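Local atomic coordinates of methyltransferase (Pyrococcus horikoshii, PDB entry 1IXK), a protein that probably binds RNA and transfers a methyl group from S-adenosyl-L-methionine to carbon 5 of cytidine in tRNA. Residues L19-R23 with R213-I218; L236-I241 with K311-L315. All blocks are in the same frame, centred on the assembly; numbering follows the deposited sequence.

Contact 1: residues L19-R23 with R213-I218; sequences LFADR and RTMDDI
Residues 19-23 are one turn of helix 18-28, with phi/psi near -64/-44 and Arg23 N hydrogen-bonded to Leu19 O at 2.9 Å. They face the start of helix 215-235 without any hydrogen bond between the segments; the closest CA pair is Phe20 and Met215, 8.7 Å apart. Leu19 (chi1 t, chi2 p) meets Met215, a selenomethionine, Leu19 CD2 to Met215 SE 4.3 Å. Phe20 (chi1 m) contributes most: its ring reaches across so that CE1 lies 3.5 Å from Arg213 O and CZ lies 3.6 Å from Ile218 CD1. Thr214 C, 3.9 Å from Phe20 CZ, and Met215 N, 4.1 Å from the same atom, sit near the ring plane at its edge. The Met215 SE atom, 5.4 Å from the Phe20 centroid and 67° off the normal, makes an oblique Met-aromatic contact. What the ring meets is a helix start closed by a capping box: Thr214, the N-cap (chi1 p), accepts from Asp217 N through OG1 at 3.1 Å, and Asp217 OD2 receives Thr214 N at 2.8 Å. Through this packing the RsmF-type N-terminal region touches the methyltransferase region. One turn on from Leu19, Arg23 (chi1 m, chi2 t, chi3 p) reaches across so that Met215 CE lies over one guanidinium face, 3.9 Å from NH1, while NH2 is 4.1 Å from Ile218 CD1. Its charge is met by Glu250 and Glu252; Arg213 bridges to Glu253, its side chain about 8 Å from that of Cys247, the predicted nucleophile.

Contact 2: residues L236-I241 with K311-L315; sequences LKPGGI and KIRKL
Three hydrogen bonds hold the C-terminal strand to residues 236-240. Lys314, all-trans along its chain, donates NZ to Leu236 O at 2.6 Å, and NZ has a second acceptor in Leu233 O. Gly239 N gives to Lys314 O at 2.7 Å (140°), and Lys314 N to Gly240 O at 2.9 Å (170°). The turn Lys237-Gly240 is type II, closed by Gly240 N to Lys237 O at 2.8 Å; Gly239, at phi/psi 84/-4, takes its third position, where a CB would jam against the preceding carbonyl. At Gly240 a CB would strike Leu236 CD1. Beyond the turn the strands run antiparallel: Ile241 and Arg313 form a non-hydrogen-bonded pair, CA-CA 4.6 Å, flanked by CA-H...O contacts from Arg313 CA to Gly240 O (3.4 Å) and from Ile241 CA to Ile312 O (3.3 Å). A water takes Arg313 NE at 2.6 Å and gives to Gly239 O at 2.7 Å, while Arg313 NH1 pairs with Glu268. Ile241 (chi1 m, chi2 m) sets CD1 3.7 Å from Arg313 CB and CG2 3.9 Å from Lys311 CE, and Leu236 CD2 lies 3.8 Å from Lys314 CB. Strand 307-314 is thus the antiparallel neighbour of strand 240-246 in the Rossmann-like sheet, joined by two main-chain bonds and one from a side chain, all with carbonyl acceptors; through Leu233 O and Leu236 O, the Lys314 ammonium ties this last strand to the junction between helix 215-235 and strand 236-237.

How the contacts relate
Both segments of contact 1 precede those of contact 2 in the sequence, and helix 215-235 connects them: its first turn belongs to contact 1, and strand 236-237, which follows its last residue, opens contact 2. The centres are 32 Å apart and the nearest atoms about 17 Å, so the two do not touch. Contact 1 sets helix 18-28, from the RsmF-type N-terminal region, against the start of helix 215-235 and the loop just before it, in the methyltransferase region. Contact 2 lies wholly within the latter, at the pairing of strands 240-246 and 307-314 in the mixed sheet. One helix therefore spans from an inter-region interface near the predicted nucleophile to a sheet seam remote from the annotated sites.

Contact 1: residues L19-R23 with R213-I218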
ATOM      1  N   LEU A  19      23.723 -13.098   0.335  1.00 25.52           N
ATOM      2  CA  LEU A  19      22.494 -13.884   0.254  1.00 25.11           C
ATOM      3  C   LEU A  19      21.404 -13.124  -0.498  1.00 24.73           C
ATOM      4  O   LEU A  19      20.814 -13.649  -1.445  1.00 23.17           O
ATOM      5  CB  LEU A  19      21.996 -14.238   1.659  1.00 25.64           C
ATOM      6  CG  LEU A  19      20.634 -14.939   1.746  1.00 25.87           C
ATOM      7  CD1 LEU A  19      20.641 -16.217   0.907  1.00 26.84           C
ATOM      8  CD2 LEU A  19      20.322 -15.250   3.199  1.00 26.75           C
ATOM      9  N   PHE A  20      21.135 -11.891  -0.073  1.00 24.04           N
ATOM     10  CA  PHE A  20      20.113 -11.080  -0.720  1.00 24.47           C
ATOM     11  C   PHE A  20      20.502 -10.731  -2.146  1.00 22.35           C
ATOM     12  O   PHE A  20      19.647 -10.654  -3.025  1.00 21.80           O
ATOM     13  CB  PHE A  20      19.845  -9.797   0.073  1.00 26.69           C
ATOM     14  CG  PHE A  20      18.975  -9.998   1.290  1.00 31.57           C
ATOM     15  CD1 PHE A  20      18.250  -8.935   1.818  1.00 33.50           C
ATOM     16  CD2 PHE A  20      18.886 -11.241   1.911  1.00 33.09           C
ATOM     17  CE1 PHE A  20      17.450  -9.104   2.949  1.00 35.20           C
ATOM     18  CE2 PHE A  20      18.090 -11.421   3.042  1.00 34.70           C
ATOM     19  CZ  PHE A  20      17.371 -10.352   3.561  1.00 34.82           C
ATOM     20  N   ALA A  21      21.794 -10.521  -2.379  1.00 21.36           N
ATOM     21  CA  ALA A  21      22.262 -10.205  -3.722  1.00 20.51           C
ATOM     22  C   ALA A  21      21.981 -11.398  -4.636  1.00 20.40           C
ATOM     23  O   ALA A  21      21.511 -11.230  -5.760  1.00 20.05           O
ATOM     24  CB  ALA A  21      23.757  -9.894  -3.705  1.00 20.73           C
ATOM     25  N   ASP A  22      22.271 -12.603  -4.149  1.00 19.58           N
ATOM     26  CA  ASP A  22      22.033 -13.810  -4.934  1.00 19.97           C
ATOM     27  C   ASP A  22      20.535 -14.013  -5.143  1.00 17.74           C
ATOM     28  O   ASP A  22      20.105 -14.419  -6.217  1.00 17.30           O
ATOM     29  CB  ASP A  22      22.636 -15.041  -4.248  1.00 22.57           C
ATOM     30  CG  ASP A  22      24.158 -15.096  -4.365  1.00 26.47           C
ATOM     31  OD1 ASP A  22      24.704 -14.582  -5.366  1.00 24.97           O
ATOM     32  OD2 ASP A  22      24.807 -15.671  -3.467  1.00 27.13           O
ATOM     33  N   ARG A  23      19.744 -13.730  -4.113  1.00 17.77           N
ATOM     34  CA  ARG A  23      18.296 -13.870  -4.218  1.00 17.04           C
ATOM     35  C   ARG A  23      17.731 -12.926  -5.283  1.00 17.68           C
ATOM     36  O   ARG A  23      16.972 -13.347  -6.161  1.00 16.21           O
ATOM     37  CB  ARG A  23      17.634 -13.584  -2.865  1.00 17.02           C
ATOM     38  CG  ARG A  23      17.607 -14.779  -1.912  1.00 17.10           C
ATOM     39  CD  ARG A  23      17.258 -14.363  -0.483  1.00 17.16           C
ATOM     40  NE  ARG A  23      15.964 -13.691  -0.354  1.00 17.66           N
ATOM     41  CZ  ARG A  23      14.792 -14.310  -0.227  1.00 18.49           C
ATOM     42  NH1 ARG A  23      14.734 -15.638  -0.212  1.00 15.45           N
ATOM     43  NH2 ARG A  23      13.676 -13.600  -0.106  1.00 14.15           N
ATOM     44  N   ARG A 213      17.947  -5.900   5.916  1.00 32.92           N
ATOM     45  CA  ARG A 213      17.140  -6.833   6.693  1.00 31.60           C
ATOM     46  C   ARG A 213      17.821  -8.195   6.745  1.00 31.22           C
ATOM     47  O   ARG A 213      18.845  -8.418   6.096  1.00 32.10           O
ATOM     48  CB  ARG A 213      15.753  -7.000   6.061  1.00 31.24           C
ATOM     49  CG  ARG A 213      15.006  -5.704   5.779  1.00 31.86           C
ATOM     50  CD  ARG A 213      13.687  -5.988   5.064  1.00 30.47           C
ATOM     51  NE  ARG A 213      12.745  -6.701   5.922  1.00 31.25           N
ATOM     52  CZ  ARG A 213      11.608  -7.252   5.504  1.00 29.17           C
ATOM     53  NH1 ARG A 213      11.259  -7.182   4.226  1.00 28.68           N
ATOM     54  NH2 ARG A 213      10.814  -7.862   6.371  1.00 29.64           N
ATOM     55  N   THR A 214      17.243  -9.104   7.522  1.00 30.69           N
ATOM     56  CA  THR A 214      17.780 -10.451   7.645  1.00 29.29           C
ATOM     57  C   THR A 214      16.697 -11.449   7.249  1.00 28.13           C
ATOM     58  O   THR A 214      15.512 -11.117   7.225  1.00 26.32           O
ATOM     59  CB  THR A 214      18.210 -10.755   9.088  1.00 28.70           C
ATOM     60  OG1 THR A 214      17.053 -10.790   9.931  1.00 31.42           O
ATOM     61  CG2 THR A 214      19.162  -9.687   9.592  1.00 29.73           C
HETATM   62  N   MSE A 215      17.112 -12.671   6.942  1.00 27.66           N
HETATM   63  CA  MSE A 215      16.179 -13.718   6.553  1.00 29.30           C
HETATM   64  C   MSE A 215      15.177 -13.894   7.698  1.00 31.44           C
HETATM   65  O   MSE A 215      14.014 -14.220   7.472  1.00 31.07           O
HETATM   66  CB  MSE A 215      16.956 -15.011   6.283  1.00 28.00           C
HETATM   67  CG  MSE A 215      16.418 -15.885   5.159  1.00 26.49           C
HETATM   68 SE   MSE A 215      16.058 -15.043   3.578  1.00 17.10          SE
HETATM   69  CE  MSE A 215      14.274 -15.200   3.605  1.00 23.66           C
ATOM     70  N   ASP A 216      15.633 -13.656   8.928  1.00 33.18           N
ATOM     71  CA  ASP A 216      14.774 -13.765  10.108  1.00 34.18           C
ATOM     72  C   ASP A 216      13.674 -12.715  10.086  1.00 33.23           C
ATOM     73  O   ASP A 216      12.517 -13.012  10.382  1.00 34.61           O
ATOM     74  CB  ASP A 216      15.588 -13.596  11.396  1.00 37.02           C
ATOM     75  CG  ASP A 216      16.138 -14.906  11.915  1.00 39.05           C
ATOM     76  OD1 ASP A 216      16.850 -14.885  12.943  1.00 41.74           O
ATOM     77  OD2 ASP A 216      15.855 -15.956  11.299  1.00 40.52           O
ATOM     78  N   ASP A 217      14.040 -11.483   9.750  1.00 32.07           N
ATOM     79  CA  ASP A 217      13.066 -10.403   9.695  1.00 31.46           C
ATOM     80  C   ASP A 217      11.993 -10.717   8.657  1.00 29.73           C
ATOM     81  O   ASP A 217      10.829 -10.375   8.842  1.00 27.99           O
ATOM     82  CB  ASP A 217      13.754  -9.080   9.350  1.00 32.70           C
ATOM     83  CG  ASP A 217      14.817  -8.695  10.362  1.00 34.09           C
ATOM     84  OD1 ASP A 217      14.492  -8.602  11.564  1.00 35.26           O
ATOM     85  OD2 ASP A 217      15.978  -8.486   9.957  1.00 35.86           O
ATOM     86  N   ILE A 218      12.392 -11.370   7.566  1.00 27.99           N
ATOM     87  CA  ILE A 218      11.456 -11.730   6.504  1.00 27.43           C
ATOM     88  C   ILE A 218      10.459 -12.763   7.027  1.00 28.83           C
ATOM     89  O   ILE A 218       9.267 -12.697   6.723  1.00 27.95           O
ATOM     90  CB  ILE A 218      12.202 -12.298   5.268  1.00 26.49           C
ATOM     91  CG1 ILE A 218      13.139 -11.226   4.697  1.00 26.24           C
ATOM     92  CG2 ILE A 218      11.200 -12.732   4.203  1.00 25.62           C
ATOM     93  CD1 ILE A 218      13.994 -11.694   3.534  1.00 26.17           C
TER

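Contact 2: residues L236-I241 with K311-L315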
ATOM      1  N   LEU A 236     -14.494 -11.317   7.223  1.00 13.96           N
ATOM      2  CA  LEU A 236     -14.996 -10.853   5.938  1.00 15.75           C
ATOM      3  C   LEU A 236     -16.265 -11.610   5.545  1.00 15.48           C
ATOM      4  O   LEU A 236     -16.349 -12.822   5.714  1.00 15.26           O
ATOM      5  CB  LEU A 236     -13.922 -11.059   4.867  1.00 15.17           C
ATOM      6  CG  LEU A 236     -14.188 -10.473   3.485  1.00 13.85           C
ATOM      7  CD1 LEU A 236     -14.289  -8.956   3.594  1.00 14.69           C
ATOM      8  CD2 LEU A 236     -13.061 -10.865   2.538  1.00 12.61           C
ATOM      9  N   LYS A 237     -17.249 -10.891   5.025  1.00 15.56           N
ATOM     10  CA  LYS A 237     -18.501 -11.512   4.603  1.00 17.52           C
ATOM     11  C   LYS A 237     -18.263 -12.327   3.336  1.00 16.58           C
ATOM     12  O   LYS A 237     -17.306 -12.081   2.598  1.00 14.07           O
ATOM     13  CB  LYS A 237     -19.538 -10.438   4.284  1.00 21.22           C
ATOM     14  CG  LYS A 237     -19.144  -9.613   3.064  1.00 26.61           C
ATOM     15  CD  LYS A 237     -20.267  -8.723   2.554  1.00 30.38           C
ATOM     16  CE  LYS A 237     -19.817  -7.977   1.298  1.00 30.78           C
ATOM     17  NZ  LYS A 237     -20.881  -7.098   0.749  1.00 32.88           N
ATOM     18  N   PRO A 238     -19.117 -13.328   3.075  1.00 16.68           N
ATOM     19  CA  PRO A 238     -18.913 -14.108   1.852  1.00 16.78           C
ATOM     20  C   PRO A 238     -19.134 -13.132   0.697  1.00 15.50           C
ATOM     21  O   PRO A 238     -20.049 -12.302   0.742  1.00 13.18           O
ATOM     22  CB  PRO A 238     -20.002 -15.170   1.938  1.00 18.27           C
ATOM     23  CG  PRO A 238     -20.130 -15.380   3.420  1.00 20.68           C
ATOM     24  CD  PRO A 238     -20.129 -13.960   3.937  1.00 17.67           C
ATOM     25  N   GLY A 239     -18.294 -13.215  -0.325  1.00 14.66           N
ATOM     26  CA  GLY A 239     -18.419 -12.298  -1.440  1.00 13.63           C
ATOM     27  C   GLY A 239     -17.699 -10.995  -1.137  1.00 13.30           C
ATOM     28  O   GLY A 239     -17.627 -10.109  -1.987  1.00 13.25           O
ATOM     29  N   GLY A 240     -17.167 -10.884   0.078  1.00 11.55           N
ATOM     30  CA  GLY A 240     -16.450  -9.684   0.485  1.00 10.67           C
ATOM     31  C   GLY A 240     -15.078  -9.586  -0.161  1.00 10.63           C
ATOM     32  O   GLY A 240     -14.546 -10.582  -0.655  1.00  9.91           O
ATOM     33  N   ILE A 241     -14.494  -8.389  -0.141  1.00  8.00           N
ATOM     34  CA  ILE A 241     -13.190  -8.159  -0.753  1.00  8.00           C
ATOM     35  C   ILE A 241     -12.129  -7.712   0.245  1.00  8.83           C
ATOM     36  O   ILE A 241     -12.394  -6.887   1.126  1.00  8.71           O
ATOM     37  CB  ILE A 241     -13.277  -7.059  -1.843  1.00 11.42           C
ATOM     38  CG1 ILE A 241     -14.394  -7.385  -2.837  1.00 13.67           C
ATOM     39  CG2 ILE A 241     -11.920  -6.907  -2.551  1.00 10.20           C
ATOM     40  CD1 ILE A 241     -14.164  -8.632  -3.650  1.00 13.62           C
ATOM     41  N   LYS A 311      -5.794  -8.484  -4.901  1.00  9.32           N
ATOM     42  CA  LYS A 311      -7.196  -8.251  -4.580  1.00  9.82           C
ATOM     43  C   LYS A 311      -7.872  -9.607  -4.419  1.00 11.69           C
ATOM     44  O   LYS A 311      -7.984 -10.384  -5.371  1.00  9.82           O
ATOM     45  CB  LYS A 311      -7.862  -7.441  -5.694  1.00  8.63           C
ATOM     46  CG  LYS A 311      -9.290  -7.043  -5.393  1.00 10.94           C
ATOM     47  CD  LYS A 311      -9.740  -5.955  -6.357  1.00 14.28           C
ATOM     48  CE  LYS A 311     -11.174  -5.551  -6.101  1.00 15.10           C
ATOM     49  NZ  LYS A 311     -11.495  -4.263  -6.788  1.00 17.91           N
ATOM     50  N   ILE A 312      -8.333  -9.872  -3.207  1.00 12.19           N
ATOM     51  CA  ILE A 312      -8.948 -11.152  -2.872  1.00 11.63           C
ATOM     52  C   ILE A 312     -10.458 -11.104  -2.643  1.00 11.38           C
ATOM     53  O   ILE A 312     -10.953 -10.237  -1.927  1.00 12.15           O
ATOM     54  CB  ILE A 312      -8.282 -11.712  -1.588  1.00 12.11           C
ATOM     55  CG1 ILE A 312      -6.770 -11.813  -1.798  1.00 14.20           C
ATOM     56  CG2 ILE A 312      -8.883 -13.053  -1.220  1.00 15.16           C
ATOM     57  CD1 ILE A 312      -5.988 -12.181  -0.535  1.00 13.64           C
ATOM     58  N   ARG A 313     -11.183 -12.035  -3.258  1.00 10.93           N
ATOM     59  CA  ARG A 313     -12.630 -12.125  -3.065  1.00 10.11           C
ATOM     60  C   ARG A 313     -12.920 -13.415  -2.290  1.00 12.12           C
ATOM     61  O   ARG A 313     -12.411 -14.479  -2.640  1.00 11.31           O
ATOM     62  CB  ARG A 313     -13.373 -12.154  -4.409  1.00 11.62           C
ATOM     63  CG  ARG A 313     -14.886 -12.254  -4.235  1.00 13.39           C
ATOM     64  CD  ARG A 313     -15.656 -12.210  -5.556  1.00 16.67           C
ATOM     65  NE  ARG A 313     -17.078 -12.434  -5.307  1.00 18.53           N
ATOM     66  CZ  ARG A 313     -17.671 -13.627  -5.323  1.00 17.25           C
ATOM     67  NH1 ARG A 313     -16.978 -14.722  -5.592  1.00 17.18           N
ATOM     68  NH2 ARG A 313     -18.958 -13.726  -5.024  1.00 19.78           N
ATOM     69  N   LYS A 314     -13.727 -13.319  -1.237  1.00 12.14           N
ATOM     70  CA  LYS A 314     -14.068 -14.487  -0.430  1.00 12.72           C
ATOM     71  C   LYS A 314     -15.244 -15.197  -1.082  1.00 14.74           C
ATOM     72  O   LYS A 314     -16.248 -14.576  -1.411  1.00 13.94           O
ATOM     73  CB  LYS A 314     -14.426 -14.065   0.997  1.00 12.13           C
ATOM     74  CG  LYS A 314     -14.718 -15.208   1.962  1.00 13.53           C
ATOM     75  CD  LYS A 314     -14.847 -14.672   3.396  1.00 13.59           C
ATOM     76  CE  LYS A 314     -15.182 -15.769   4.399  1.00 15.17           C
ATOM     77  NZ  LYS A 314     -15.270 -15.226   5.797  1.00 13.08           N
ATOM     78  N   LEU A 315     -15.099 -16.504  -1.270  1.00 17.30           N
ATOM     79  CA  LEU A 315     -16.122 -17.328  -1.915  1.00 23.17           C
ATOM     80  C   LEU A 315     -17.266 -17.734  -0.991  1.00 26.02           C
ATOM     81  O   LEU A 315     -18.431 -17.519  -1.384  1.00 28.20           O
ATOM     82  CB  LEU A 315     -15.468 -18.583  -2.501  1.00 22.97           C
ATOM     83  CG  LEU A 315     -14.653 -18.424  -3.791  1.00 24.70           C
ATOM     84  CD1 LEU A 315     -13.861 -17.126  -3.783  1.00 29.62           C
ATOM     85  CD2 LEU A 315     -13.739 -19.622  -3.938  1.00 25.17           C
ATOM     86  OXT LEU A 315     -16.986 -18.273   0.099  1.00 28.15           O
TER
HETATM   87  O   HOH W   1     -18.405 -10.346  -4.538  1.00 27.61           O